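Local atomic coordinates of lipocalin (Argas monolakensis, PDB entry 3BRN), a protein that binds serotonin inside its lipocalin barrel and probably serves as a biogenic amine-binding protein in soft ticks. Residues 28-33 and 127-132. Residues are numbered along the deposited sequence; the frame is centred on the assembly and turned at random.
Sequences YLRKTT and QSYGCC
Y129 meets R30 through its hydroxyl, and this pair makes nearly all of the contact between residues 127-132 and residues 28-33. R30 NE donates a hydrogen bond to Y129 OH, 2.8 Å long. It is bent, with an N-H...O angle of 138°. The oxygen sits at the guanidinium edge, close to its plane. The ring and the guanidinium stand almost perpendicular, 89° apart. R30 CG and CD lie to one side of the ring plane, by its CE2 and hydroxyl rim; NE comes closer to the plane. Y129 CE2 lies 3.5 Å from R30 CG, and Y129 OH lies 3.3 Å from R30 CD. With CG anti to the carbonyl carbon, the Y129 ring reaches across to the strand. The R30 chain leaves its backbone with CG anti to N, then bends at chi2 (59°), which turns NE to the phenol. Y129 OH has a second partner, I124 O, so two hydrogen bonds hold the hydroxyl. R30 NH1 bonds H147 ND1, which gives the guanidinium a further tie. Y129 N bonds D133 OD2, while the other oxygen of that carboxylate forms a salt bridge with K31 NZ.

The fold is the lipocalin beta barrel, with a helix packed on its outside. Strand 26-32 has a classic beta bulge here: R30 and K31 lie together across from L117 of strand 115-120. Y129 also rests on V119 of that strand. The contact lies at the surface; the R30 side chain is about 11 Å from the bound serotonin.

G130 follows at the N-cap position of helix 131-140. A weak backbone bond, C132 N to Y129 O, 3.3 Å, spans this start. C131 is joined to C7 by a disulfide. C132 is joined likewise to C105, which ties the first turn of the helix to the barrel wall.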
# COMPACT_ATOMS: atom_id res chain seq x y z
N TYR A 28 4.14 3.11 3.18
CA TYR A 28 4.03 2.37 4.41
C TYR A 28 2.63 1.81 4.49
O TYR A 28 1.69 2.52 4.14
CB TYR A 28 4.19 3.29 5.62
CG TYR A 28 5.60 3.75 5.86
CD1 TYR A 28 6.02 4.99 5.40
CD2 TYR A 28 6.50 2.97 6.57
CE1 TYR A 28 7.27 5.47 5.72
CE2 TYR A 28 7.78 3.42 6.83
CZ TYR A 28 8.16 4.67 6.40
OH TYR A 28 9.41 5.16 6.69
N LEU A 29 2.48 0.64 5.11
CA LEU A 29 1.14 0.14 5.42
C LEU A 29 0.75 0.87 6.70
O LEU A 29 1.39 0.67 7.72
CB LEU A 29 1.13 -1.37 5.64
CG LEU A 29 -0.18 -1.99 6.17
CD1 LEU A 29 -1.30 -1.67 5.19
CD2 LEU A 29 0.00 -3.50 6.22
N ARG A 30 -0.13 1.87 6.57
CA ARG A 30 -0.49 2.75 7.67
C ARG A 30 -1.53 2.15 8.62
O ARG A 30 -1.41 2.27 9.84
CB ARG A 30 -0.97 4.11 7.13
CG ARG A 30 -1.44 5.12 8.18
CD ARG A 30 -0.35 5.47 9.21
NE ARG A 30 -0.87 6.36 10.25
CZ ARG A 30 -1.65 5.97 11.26
NH1 ARG A 30 -1.98 4.70 11.40
NH2 ARG A 30 -2.09 6.86 12.13
N LYS A 31 -2.61 1.62 8.06
CA LYS A 31 -3.65 0.97 8.87
C LYS A 31 -4.11 -0.28 8.15
O LYS A 31 -4.23 -0.25 6.93
CB LYS A 31 -4.86 1.89 9.06
CG LYS A 31 -4.57 3.26 9.66
CD LYS A 31 -5.85 4.04 9.88
CE LYS A 31 -5.56 5.44 10.43
NZ LYS A 31 -6.69 6.36 10.14
N THR A 32 -4.56 -1.28 8.90
CA THR A 32 -5.14 -2.49 8.31
C THR A 32 -6.20 -3.09 9.23
O THR A 32 -6.19 -2.83 10.44
CB THR A 32 -4.04 -3.55 7.95
OG1 THR A 32 -4.64 -4.73 7.41
CG2 THR A 32 -3.22 -3.94 9.19
N THR A 33 -7.18 -3.79 8.66
CA THR A 33 -8.13 -4.56 9.47
C THR A 33 -7.61 -5.97 9.74
O THR A 33 -8.31 -6.78 10.34
CB THR A 33 -9.53 -4.64 8.80
OG1 THR A 33 -9.42 -5.24 7.51
CG2 THR A 33 -10.14 -3.21 8.66
N GLN A 127 -1.18 14.89 9.58
CA GLN A 127 -2.18 14.66 10.62
C GLN A 127 -3.43 13.97 10.10
O GLN A 127 -4.17 13.35 10.87
CB GLN A 127 -2.53 15.97 11.33
CG GLN A 127 -1.37 16.58 12.10
CD GLN A 127 -0.64 15.54 12.93
OE1 GLN A 127 -1.20 14.97 13.87
NE2 GLN A 127 0.62 15.28 12.58
N SER A 128 -3.67 14.06 8.80
CA SER A 128 -4.83 13.41 8.20
C SER A 128 -4.52 13.04 6.76
O SER A 128 -3.86 13.79 6.05
CB SER A 128 -6.06 14.32 8.26
OG SER A 128 -5.93 15.39 7.34
N TYR A 129 -5.04 11.90 6.32
CA TYR A 129 -4.71 11.40 4.99
C TYR A 129 -5.81 11.70 3.98
O TYR A 129 -5.90 11.08 2.92
CB TYR A 129 -4.37 9.91 5.06
CG TYR A 129 -3.26 9.59 6.06
CD1 TYR A 129 -1.96 10.07 5.87
CD2 TYR A 129 -3.50 8.79 7.17
CE1 TYR A 129 -0.95 9.78 6.78
CE2 TYR A 129 -2.51 8.50 8.08
CZ TYR A 129 -1.23 9.01 7.89
OH TYR A 129 -0.23 8.70 8.79
N GLY A 130 -6.66 12.67 4.32
CA GLY A 130 -7.66 13.19 3.40
C GLY A 130 -8.64 12.16 2.88
O GLY A 130 -9.32 11.49 3.65
N CYS A 131 -8.77 12.09 1.56
CA CYS A 131 -9.80 11.24 0.96
C CYS A 131 -9.60 9.77 1.24
O CYS A 131 -10.54 9.00 1.18
CB CYS A 131 -9.88 11.48 -0.55
SG CYS A 131 -10.80 12.97 -0.94
N CYS A 132 -8.36 9.37 1.48
CA CYS A 132 -8.10 7.98 1.78
C CYS A 132 -8.60 7.61 3.16
O CYS A 132 -8.98 6.48 3.37
CB CYS A 132 -6.62 7.63 1.66
SG CYS A 132 -6.05 7.58 -0.04